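Long-range contacts in arginase (Medicago truncatula, PDB 6VSS), which hydrolyses L-arginine to urea and L-ornithine with two manganese ions per subunit, and also converts agmatine to putrescine: residues G176-P187 with Y212-S223; K262-V270 with L301-E312. One frame throughout, in Å; residues are numbered along the deposited sequence.

Contact 1. Residues G176-P187 with Y212-S223; sequences GAVDILHFDAHP and YARRLVQVGIRS. With MN (manganese (II) ion), chain I; MN (manganese (II) ion), chain J.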
loop_
_atom_site.group_PDB
_atom_site.type_symbol
_atom_site.label_atom_id
_atom_site.label_comp_id
_atom_site.label_asym_id
_atom_site.label_seq_id
_atom_site.Cartn_x
_atom_site.Cartn_y
_atom_site.Cartn_z
ATOM N N GLY B 176 -21.930 7.487 -42.059
ATOM C CA GLY B 176 -20.746 7.043 -42.822
ATOM C C GLY B 176 -19.545 6.772 -41.956
ATOM O O GLY B 176 -19.728 6.662 -40.766
ATOM N N ALA B 177 -18.361 6.664 -42.571
ATOM C CA ALA B 177 -17.140 6.189 -41.897
ATOM C C ALA B 177 -16.545 7.340 -41.075
ATOM O O ALA B 177 -16.837 8.514 -41.359
ATOM C CB ALA B 177 -16.177 5.663 -42.903
ATOM N N VAL B 178 -15.783 7.017 -40.052
ATOM C CA VAL B 178 -15.027 8.024 -39.282
ATOM C C VAL B 178 -13.580 7.581 -39.391
ATOM O O VAL B 178 -13.355 6.404 -39.752
ATOM C CB VAL B 178 -15.530 8.112 -37.815
ATOM C CG1 VAL B 178 -16.978 8.519 -37.766
ATOM C CG2 VAL B 178 -15.354 6.817 -37.047
ATOM N N ASP B 179 -12.632 8.469 -39.117
ATOM C CA ASP B 179 -11.218 8.064 -38.894
ATOM C C ASP B 179 -11.070 7.909 -37.392
ATOM O O ASP B 179 -11.711 8.669 -36.715
ATOM C CB ASP B 179 -10.219 9.071 -39.466
ATOM C CG ASP B 179 -10.127 9.149 -40.994
ATOM O OD1 ASP B 179 -10.531 8.177 -41.682
ATOM O OD2 ASP B 179 -9.604 10.177 -41.491
ATOM N N ILE B 180 -10.220 6.993 -36.928
ATOM C CA ILE B 180 -10.006 6.748 -35.483
ATOM C C ILE B 180 -8.543 6.940 -35.116
ATOM O O ILE B 180 -7.655 6.456 -35.799
ATOM C CB ILE B 180 -10.508 5.367 -35.059
ATOM C CG1 ILE B 180 -11.988 5.166 -35.394
ATOM C CG2 ILE B 180 -10.179 5.124 -33.582
ATOM C CD1 ILE B 180 -12.487 3.815 -35.034
ATOM N N LEU B 181 -8.340 7.649 -34.032
ATOM C CA LEU B 181 -7.046 7.760 -33.353
ATOM C C LEU B 181 -7.234 6.955 -32.086
ATOM O O LEU B 181 -8.186 7.271 -31.354
ATOM C CB LEU B 181 -6.754 9.215 -33.008
ATOM C CG LEU B 181 -5.529 9.382 -32.116
ATOM C CD1 LEU B 181 -4.304 8.761 -32.758
ATOM C CD2 LEU B 181 -5.331 10.872 -31.830
ATOM N N HIS B 182 -6.432 5.903 -31.927
ATOM C CA HIS B 182 -6.625 4.862 -30.904
ATOM C C HIS B 182 -5.313 4.768 -30.147
ATOM O O HIS B 182 -4.295 4.411 -30.775
ATOM C CB HIS B 182 -7.103 3.590 -31.586
ATOM C CG HIS B 182 -6.989 2.340 -30.764
ATOM N ND1 HIS B 182 -6.663 1.114 -31.333
ATOM C CD2 HIS B 182 -7.229 2.105 -29.457
ATOM C CE1 HIS B 182 -6.723 0.183 -30.399
ATOM N NE2 HIS B 182 -7.042 0.779 -29.234
ATOM N N PHE B 183 -5.325 5.101 -28.868
ATOM C CA PHE B 183 -4.182 4.904 -27.939
ATOM C C PHE B 183 -4.372 3.585 -27.205
ATOM O O PHE B 183 -5.395 3.372 -26.583
ATOM C CB PHE B 183 -4.061 6.059 -26.956
ATOM C CG PHE B 183 -3.792 7.390 -27.609
ATOM C CD1 PHE B 183 -4.840 8.231 -27.963
ATOM C CD2 PHE B 183 -2.503 7.869 -27.767
ATOM C CE1 PHE B 183 -4.615 9.486 -28.514
ATOM C CE2 PHE B 183 -2.275 9.118 -28.354
ATOM C CZ PHE B 183 -3.332 9.901 -28.742
ATOM N N ASP B 184 -3.367 2.732 -27.264
ATOM C CA ASP B 184 -3.465 1.413 -26.608
ATOM C C ASP B 184 -2.079 0.764 -26.506
ATOM O O ASP B 184 -1.289 0.989 -27.386
ATOM C CB ASP B 184 -4.445 0.583 -27.417
ATOM C CG ASP B 184 -5.205 -0.425 -26.587
ATOM O OD1 ASP B 184 -4.667 -0.953 -25.581
ATOM O OD2 ASP B 184 -6.370 -0.559 -26.897
ATOM N N ALA B 185 -1.816 -0.064 -25.502
ATOM C CA ALA B 185 -0.706 -1.048 -25.538
ATOM C C ALA B 185 -1.009 -2.166 -26.552
ATOM O O ALA B 185 -0.023 -2.797 -27.064
ATOM C CB ALA B 185 -0.440 -1.607 -24.169
ATOM N N HIS B 186 -2.285 -2.396 -26.873
ATOM C CA HIS B 186 -2.784 -3.645 -27.502
ATOM C C HIS B 186 -3.573 -3.261 -28.729
ATOM O O HIS B 186 -4.342 -2.322 -28.691
ATOM C CB HIS B 186 -3.724 -4.441 -26.578
ATOM C CG HIS B 186 -3.196 -4.632 -25.200
ATOM N ND1 HIS B 186 -3.584 -3.821 -24.107
ATOM C CD2 HIS B 186 -2.278 -5.523 -24.743
ATOM C CE1 HIS B 186 -2.856 -4.231 -23.054
ATOM N NE2 HIS B 186 -2.070 -5.282 -23.405
ATOM N N PRO B 187 -3.344 -3.882 -29.899
ATOM C CA PRO B 187 -4.094 -3.464 -31.083
ATOM C C PRO B 187 -5.614 -3.654 -30.948
ATOM O O PRO B 187 -6.345 -3.055 -31.722
ATOM C CB PRO B 187 -3.499 -4.315 -32.220
ATOM C CG PRO B 187 -2.110 -4.733 -31.717
ATOM C CD PRO B 187 -2.255 -4.836 -30.202
ATOM N N TYR B 212 -16.928 0.583 -40.348
ATOM C CA TYR B 212 -17.439 1.775 -39.620
ATOM C C TYR B 212 -16.340 2.817 -39.583
ATOM O O TYR B 212 -16.638 3.955 -39.343
ATOM C CB TYR B 212 -17.911 1.410 -38.214
ATOM C CG TYR B 212 -19.081 0.464 -38.208
ATOM C CD1 TYR B 212 -20.301 0.866 -38.730
ATOM C CD2 TYR B 212 -18.965 -0.832 -37.713
ATOM C CE1 TYR B 212 -21.393 0.021 -38.727
ATOM C CE2 TYR B 212 -20.057 -1.690 -37.702
ATOM C CZ TYR B 212 -21.268 -1.257 -38.218
ATOM O OH TYR B 212 -22.353 -2.074 -38.240
ATOM N N ALA B 213 -15.095 2.402 -39.798
ATOM C CA ALA B 213 -13.903 3.281 -39.754
ATOM C C ALA B 213 -13.121 3.148 -41.063
ATOM O O ALA B 213 -13.154 2.054 -41.649
ATOM C CB ALA B 213 -13.053 2.955 -38.563
ATOM N N ARG B 214 -12.488 4.237 -41.511
ATOM C CA ARG B 214 -11.586 4.226 -42.694
ATOM C C ARG B 214 -10.144 4.107 -42.195
ATOM O O ARG B 214 -9.635 3.020 -42.191
ATOM C CB ARG B 214 -11.835 5.472 -43.536
ATOM C CG ARG B 214 -10.923 5.604 -44.747
ATOM C CD ARG B 214 -11.251 6.887 -45.481
ATOM N NE ARG B 214 -10.890 8.022 -44.647
ATOM C CZ ARG B 214 -10.513 9.196 -45.093
ATOM N NH1 ARG B 214 -10.463 9.422 -46.398
ATOM N NH2 ARG B 214 -10.193 10.142 -44.225
ATOM N N ARG B 215 -9.554 5.189 -41.717
ATOM C CA ARG B 215 -8.245 5.161 -41.055
ATOM C C ARG B 215 -8.427 4.760 -39.592
ATOM O O ARG B 215 -9.496 5.023 -38.983
ATOM C CB ARG B 215 -7.584 6.520 -41.221
ATOM C CG ARG B 215 -7.334 6.865 -42.686
ATOM C CD ARG B 215 -6.540 8.141 -42.831
ATOM N NE ARG B 215 -5.235 8.019 -42.218
ATOM C CZ ARG B 215 -4.499 9.043 -41.807
ATOM N NH1 ARG B 215 -4.922 10.293 -41.934
ATOM N NH2 ARG B 215 -3.320 8.813 -41.275
ATOM N N LEU B 216 -7.481 3.984 -39.110
ATOM C CA LEU B 216 -7.359 3.623 -37.687
ATOM C C LEU B 216 -5.897 3.848 -37.354
ATOM O O LEU B 216 -5.060 3.074 -37.806
ATOM C CB LEU B 216 -7.767 2.171 -37.493
ATOM C CG LEU B 216 -7.394 1.530 -36.153
ATOM C CD1 LEU B 216 -7.827 2.384 -34.973
ATOM C CD2 LEU B 216 -8.020 0.138 -36.088
ATOM N N VAL B 217 -5.599 4.896 -36.640
ATOM C CA VAL B 217 -4.194 5.248 -36.310
ATOM C C VAL B 217 -3.958 4.819 -34.877
ATOM O O VAL B 217 -4.667 5.354 -34.035
ATOM C CB VAL B 217 -3.976 6.745 -36.498
ATOM C CG1 VAL B 217 -2.547 7.138 -36.197
ATOM C CG2 VAL B 217 -4.399 7.159 -37.887
ATOM N N GLN B 218 -3.084 3.835 -34.658
ATOM C CA GLN B 218 -2.895 3.211 -33.331
ATOM C C GLN B 218 -1.581 3.727 -32.789
ATOM O O GLN B 218 -0.571 3.660 -33.510
ATOM C CB GLN B 218 -2.882 1.684 -33.423
ATOM C CG GLN B 218 -4.082 1.126 -34.180
ATOM C CD GLN B 218 -4.294 -0.353 -33.920
ATOM O OE1 GLN B 218 -3.429 -1.193 -34.196
ATOM N NE2 GLN B 218 -5.431 -0.683 -33.335
ATOM N N VAL B 219 -1.546 4.115 -31.543
ATOM C CA VAL B 219 -0.317 4.679 -30.915
ATOM C C VAL B 219 -0.119 4.061 -29.530
ATOM O O VAL B 219 -1.068 4.007 -28.772
ATOM C CB VAL B 219 -0.437 6.209 -30.865
ATOM C CG1 VAL B 219 0.761 6.870 -30.194
ATOM C CG2 VAL B 219 -0.651 6.774 -32.244
ATOM N N GLY B 220 1.121 3.693 -29.207
ATOM C CA GLY B 220 1.551 3.075 -27.936
ATOM C C GLY B 220 1.630 1.553 -27.991
ATOM O O GLY B 220 1.888 0.938 -26.955
ATOM N N ILE B 221 1.511 0.977 -29.181
ATOM C CA ILE B 221 1.404 -0.491 -29.349
ATOM C C ILE B 221 2.744 -1.152 -29.006
ATOM O O ILE B 221 3.750 -0.714 -29.555
ATOM C CB ILE B 221 0.945 -0.821 -30.782
ATOM C CG1 ILE B 221 -0.377 -0.145 -31.105
ATOM C CG2 ILE B 221 0.893 -2.325 -30.961
ATOM C CD1 ILE B 221 -1.535 -0.707 -30.378
ATOM N N ARG B 222 2.724 -2.127 -28.100
ATOM C CA ARG B 222 3.921 -2.853 -27.653
ATOM C C ARG B 222 3.581 -4.300 -27.297
ATOM O O ARG B 222 4.411 -4.931 -26.738
ATOM C CB ARG B 222 4.577 -2.124 -26.479
ATOM C CG ARG B 222 3.627 -1.743 -25.376
ATOM C CD ARG B 222 4.244 -0.706 -24.535
ATOM N NE ARG B 222 3.483 -0.522 -23.297
ATOM C CZ ARG B 222 2.477 0.312 -23.093
ATOM N NH1 ARG B 222 1.981 1.054 -24.072
ATOM N NH2 ARG B 222 1.963 0.398 -21.878
ATOM N N SER B 223 2.433 -4.815 -27.718
ATOM C CA SER B 223 1.904 -6.148 -27.324
ATOM C C SER B 223 1.025 -6.680 -28.464
ATOM O O SER B 223 -0.157 -6.329 -28.516
ATOM C CB SER B 223 1.134 -6.109 -26.052
ATOM O OG SER B 223 0.797 -7.429 -25.708
HETATM MN MN MN I . -5.158 -2.150 -23.758
HETATM MN MN MN J . -7.631 -1.712 -25.615
HETATM O O HOH W 1 -6.421 -3.299 -25.089
#
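A chi1 of 164° at H182 and of -51° at Q218 lays the two side chains side by side, off the same face of the sheet. Q218 NE2 meets H182 ND1 at 3.0 Å, close to the imidazole plane, but the bond is bent (134° at the hydrogen). Q218 NE2 also gives a bond to P187 O at 3.0 Å, in the carbonyl plane on a lone pair, while Q218 OE1 is engaged by T239. H182 NE2 bonds to the anti lone pair of D184 OD2; bonds at both ring nitrogens hold the imidazole, a second-shell group to D184 whose rotation Q218 helps to fix. Strands 178-183 and 213-221 are the parallel pair of a beta-alpha-beta unit whose helix is 203-209, and a beta bulge shifts the register between V178 and I180. Past the C-terminal end of 178-183, D184 bridges the two manganese ions and H186 ND1 binds one of them at 2.3 Å. At the far end the R214 guanidinium grips D179 side-on, nearly coplanar with the carboxylate, through NE to OD1 (3.0 Å) and NH2 to OD2 (2.8 Å); OD1 also accepts R215 N from above that plane, and OD2 accepts G258 N.

Contact 2. Residues K262-V270 with L301-E312; sequences KGVYVSIDV and LQGDIVGGDVVE. With MN (manganese (II) ion), chain J; MN (manganese (II) ion), chain I.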
loop_
_atom_site.group_PDB
_atom_site.type_symbol
_atom_site.label_atom_id
_atom_site.label_comp_id
_atom_site.label_asym_id
_atom_site.label_seq_id
_atom_site.Cartn_x
_atom_site.Cartn_y
_atom_site.Cartn_z
ATOM N N LYS B 262 -16.911 11.284 -42.165
ATOM C CA LYS B 262 -17.914 12.003 -41.352
ATOM C C LYS B 262 -17.234 12.641 -40.140
ATOM O O LYS B 262 -17.875 13.450 -39.456
ATOM C CB LYS B 262 -19.028 11.017 -41.011
ATOM C CG LYS B 262 -19.750 10.451 -42.221
ATOM C CD LYS B 262 -20.319 11.574 -43.073
ATOM C CE LYS B 262 -21.044 11.127 -44.327
ATOM N NZ LYS B 262 -21.125 12.243 -45.303
ATOM N N GLY B 263 -15.980 12.306 -39.863
ATOM C CA GLY B 263 -15.226 12.953 -38.780
ATOM C C GLY B 263 -14.301 11.976 -38.086
ATOM O O GLY B 263 -13.998 10.892 -38.678
ATOM N N VAL B 264 -13.873 12.374 -36.879
ATOM C CA VAL B 264 -12.766 11.730 -36.125
ATOM C C VAL B 264 -13.299 11.238 -34.775
ATOM O O VAL B 264 -13.888 12.054 -34.014
ATOM C CB VAL B 264 -11.560 12.677 -35.949
ATOM C CG1 VAL B 264 -10.416 11.971 -35.221
ATOM C CG2 VAL B 264 -11.061 13.208 -37.309
ATOM N N TYR B 265 -13.033 9.971 -34.462
ATOM C CA TYR B 265 -13.314 9.366 -33.126
ATOM C C TYR B 265 -11.991 9.074 -32.407
ATOM O O TYR B 265 -11.069 8.512 -33.081
ATOM C CB TYR B 265 -14.129 8.095 -33.312
ATOM C CG TYR B 265 -14.537 7.476 -32.010
ATOM C CD1 TYR B 265 -13.732 6.549 -31.349
ATOM C CD2 TYR B 265 -15.734 7.842 -31.430
ATOM C CE1 TYR B 265 -14.145 5.976 -30.150
ATOM C CE2 TYR B 265 -16.173 7.241 -30.270
ATOM C CZ TYR B 265 -15.360 6.345 -29.606
ATOM O OH TYR B 265 -15.825 5.829 -28.442
ATOM N N VAL B 266 -11.886 9.447 -31.129
ATOM C CA VAL B 266 -10.624 9.299 -30.342
ATOM C C VAL B 266 -10.837 8.316 -29.196
ATOM O O VAL B 266 -11.573 8.620 -28.287
ATOM C CB VAL B 266 -10.078 10.630 -29.818
ATOM C CG1 VAL B 266 -8.772 10.391 -29.062
ATOM C CG2 VAL B 266 -9.844 11.635 -30.949
ATOM N N SER B 267 -10.214 7.150 -29.260
ATOM C CA SER B 267 -10.356 6.078 -28.252
ATOM C C SER B 267 -9.064 6.027 -27.428
ATOM O O SER B 267 -7.979 5.748 -28.003
ATOM C CB SER B 267 -10.636 4.795 -28.935
ATOM O OG SER B 267 -10.671 3.728 -27.989
ATOM N N ILE B 268 -9.125 6.333 -26.157
ATOM C CA ILE B 268 -7.917 6.279 -25.277
ATOM C C ILE B 268 -8.022 5.072 -24.329
ATOM O O ILE B 268 -8.865 5.108 -23.360
ATOM C CB ILE B 268 -7.725 7.604 -24.535
ATOM C CG1 ILE B 268 -7.984 8.793 -25.482
ATOM C CG2 ILE B 268 -6.340 7.598 -23.880
ATOM C CD1 ILE B 268 -7.655 10.157 -24.953
ATOM N N ASP B 269 -7.194 4.040 -24.563
ATOM C CA ASP B 269 -7.006 2.964 -23.557
ATOM C C ASP B 269 -5.915 3.419 -22.563
ATOM O O ASP B 269 -4.833 3.774 -22.984
ATOM C CB ASP B 269 -6.789 1.636 -24.268
ATOM C CG ASP B 269 -6.611 0.439 -23.342
ATOM O OD1 ASP B 269 -6.214 0.689 -22.173
ATOM O OD2 ASP B 269 -6.708 -0.704 -23.838
ATOM N N VAL B 270 -6.272 3.560 -21.280
ATOM C CA VAL B 270 -5.361 4.039 -20.193
ATOM C C VAL B 270 -4.092 3.167 -20.183
ATOM O O VAL B 270 -3.041 3.708 -19.818
ATOM C CB VAL B 270 -6.056 4.029 -18.819
ATOM C CG1 VAL B 270 -5.105 4.487 -17.696
ATOM C CG2 VAL B 270 -7.297 4.907 -18.834
ATOM N N LEU B 301 -3.670 17.456 -32.903
ATOM C CA LEU B 301 -4.535 16.709 -33.866
ATOM C C LEU B 301 -5.492 17.663 -34.579
ATOM O O LEU B 301 -6.110 18.461 -33.900
ATOM C CB LEU B 301 -5.354 15.641 -33.142
ATOM C CG LEU B 301 -6.387 14.934 -34.016
ATOM C CD1 LEU B 301 -5.698 13.981 -34.959
ATOM C CD2 LEU B 301 -7.399 14.180 -33.162
ATOM N N GLN B 302 -5.603 17.539 -35.903
ATOM C CA GLN B 302 -6.596 18.252 -36.735
ATOM C C GLN B 302 -7.674 17.267 -37.172
ATOM O O GLN B 302 -7.380 16.106 -37.484
ATOM C CB GLN B 302 -5.888 18.912 -37.935
ATOM C CG GLN B 302 -4.877 19.950 -37.461
ATOM C CD GLN B 302 -4.104 20.687 -38.520
ATOM O OE1 GLN B 302 -3.589 20.114 -39.477
ATOM N NE2 GLN B 302 -3.986 21.981 -38.308
ATOM N N GLY B 303 -8.885 17.760 -37.266
ATOM C CA GLY B 303 -10.058 16.972 -37.662
ATOM C C GLY B 303 -11.233 17.335 -36.777
ATOM O O GLY B 303 -11.061 17.859 -35.652
ATOM N N ASP B 304 -12.419 17.109 -37.299
ATOM C CA ASP B 304 -13.681 17.301 -36.572
ATOM C C ASP B 304 -13.862 16.081 -35.670
ATOM O O ASP B 304 -14.315 15.037 -36.167
ATOM C CB ASP B 304 -14.779 17.483 -37.622
ATOM C CG ASP B 304 -16.131 17.704 -37.020
ATOM O OD1 ASP B 304 -16.148 18.109 -35.843
ATOM O OD2 ASP B 304 -17.141 17.382 -37.718
ATOM N N ILE B 305 -13.553 16.212 -34.378
ATOM C CA ILE B 305 -13.824 15.165 -33.352
ATOM C C ILE B 305 -15.330 15.083 -33.052
ATOM O O ILE B 305 -15.932 16.037 -32.469
ATOM C CB ILE B 305 -12.974 15.369 -32.092
ATOM C CG1 ILE B 305 -11.506 15.567 -32.459
ATOM C CG2 ILE B 305 -13.164 14.192 -31.152
ATOM C CD1 ILE B 305 -10.694 16.155 -31.346
ATOM N N VAL B 306 -15.905 13.940 -33.438
ATOM C CA VAL B 306 -17.357 13.623 -33.318
ATOM C C VAL B 306 -17.646 12.726 -32.103
ATOM O O VAL B 306 -18.787 12.706 -31.600
ATOM C CB VAL B 306 -17.909 13.025 -34.620
ATOM C CG1 VAL B 306 -17.656 13.993 -35.742
ATOM C CG2 VAL B 306 -17.329 11.679 -34.962
ATOM N N GLY B 307 -16.660 11.984 -31.609
ATOM C CA GLY B 307 -16.832 11.222 -30.371
ATOM C C GLY B 307 -15.509 10.761 -29.820
ATOM O O GLY B 307 -14.498 10.885 -30.503
ATOM N N GLY B 308 -15.547 10.106 -28.660
ATOM C CA GLY B 308 -14.320 9.615 -28.041
ATOM C C GLY B 308 -14.634 8.748 -26.847
ATOM O O GLY B 308 -15.776 8.664 -26.433
ATOM N N ASP B 309 -13.627 8.078 -26.332
ATOM C CA ASP B 309 -13.810 7.230 -25.141
ATOM C C ASP B 309 -12.498 7.193 -24.354
ATOM O O ASP B 309 -11.402 7.519 -24.881
ATOM C CB ASP B 309 -14.435 5.891 -25.519
ATOM C CG ASP B 309 -13.548 5.039 -26.374
ATOM O OD1 ASP B 309 -12.379 4.830 -25.949
ATOM O OD2 ASP B 309 -14.048 4.535 -27.424
ATOM N N VAL B 310 -12.642 6.968 -23.076
ATOM C CA VAL B 310 -11.525 6.682 -22.154
ATOM C C VAL B 310 -11.868 5.397 -21.411
ATOM O O VAL B 310 -12.857 5.422 -20.708
ATOM C CB VAL B 310 -11.251 7.856 -21.219
ATOM C CG1 VAL B 310 -10.067 7.529 -20.310
ATOM C CG2 VAL B 310 -10.985 9.114 -22.028
ATOM N N VAL B 311 -11.105 4.313 -21.667
ATOM C CA VAL B 311 -11.404 2.923 -21.259
ATOM C C VAL B 311 -10.260 2.316 -20.463
ATOM O O VAL B 311 -9.169 2.868 -20.541
ATOM C CB VAL B 311 -11.739 2.073 -22.482
ATOM C CG1 VAL B 311 -12.948 2.689 -23.183
ATOM C CG2 VAL B 311 -10.586 1.915 -23.445
ATOM N N GLU B 312 -10.617 1.266 -19.708
ATOM C CA GLU B 312 -9.714 0.300 -19.088
ATOM C C GLU B 312 -9.059 0.954 -17.846
ATOM O O GLU B 312 -8.223 0.276 -17.225
ATOM C CB GLU B 312 -8.655 -0.177 -20.099
ATOM C CG GLU B 312 -9.161 -1.115 -21.195
ATOM C CD GLU B 312 -9.478 -2.557 -20.856
ATOM O OE1 GLU B 312 -10.300 -3.174 -21.611
ATOM O OE2 GLU B 312 -8.985 -3.054 -19.832
HETATM MN MN MN J . -7.631 -1.712 -25.615
HETATM MN MN MN I . -5.158 -2.150 -23.758
HETATM O O HOH W 1 -6.421 -3.299 -25.089
#
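Strands 264-269 and 305-311 run parallel, their axes 4.5 Å apart at the closest and 6° from aligned, with a beta bulge between V264 and Y265 and a ladder of backbone bonds from V264 N to D304 O through to V270 N to V311 O. Y265 lies across D309 at about a right angle. Its CG stands anti to the backbone N (chi1 -176°), which brings the ring over G308 of the neighbouring strand: G308 CA sits over one face, 3.9 Å from the Y265 ring centroid, a CH-pi contact, and G307, without a side chain, leaves room for the ring. At the ring edge Y265 OH gives a bond to D309 OD2; the modelled 2.4 Å is implausibly short and its exact length doubtful. That oxygen also bonds to S163 OG. D309 OD1 takes S267 OG at 2.9 Å on its syn side, and S267 OG is bonded to H160 NE2, which links D309 to a manganese ligand. The pair belongs to a beta-alpha-beta unit, with helix 291-300 between the strands, in the parallel sheet of the arginase fold. V266, I305 and V310 lie on the other, apolar face: V266 CG2 touches I305 CG2 and meets L301 CD2, from the loop, tip to tip at 4.2 Å. V270 packs on V310 just beyond the strand end. D269 OD2 bridges the metals, 2.1 Å from the manganese that H186 also binds and 2.2 Å from the other. E312, inferred to bind substrate, lays its CB 3.3 Å from D269 OD1, while its OE1 bonds to H160 N.

Overall arrangement
Both contacts are buried parallel strand pairs of one sheet, joined because strands 178-183 and 264-269 are neighbours in it, with a probable hydrogen bond between F183 O and D269 N (2.8 Å); the order across the four is 305-311, 264-269, 178-183, 213-221. Contact 2 lies nearer the centre of the chain, while contact 1 extends at its far end to packing against a neighbouring subunit. They share the dimanganese site and its bridging water: D184 OD1 and D269 OD2 come within 2.7 Å, probably tolerated because both bind the same manganese. Contact 1 adds a surface-ward Arg-Asp salt bridge and a His-Gln pair, contact 2 a buried hydroxyl-carboxylate cluster.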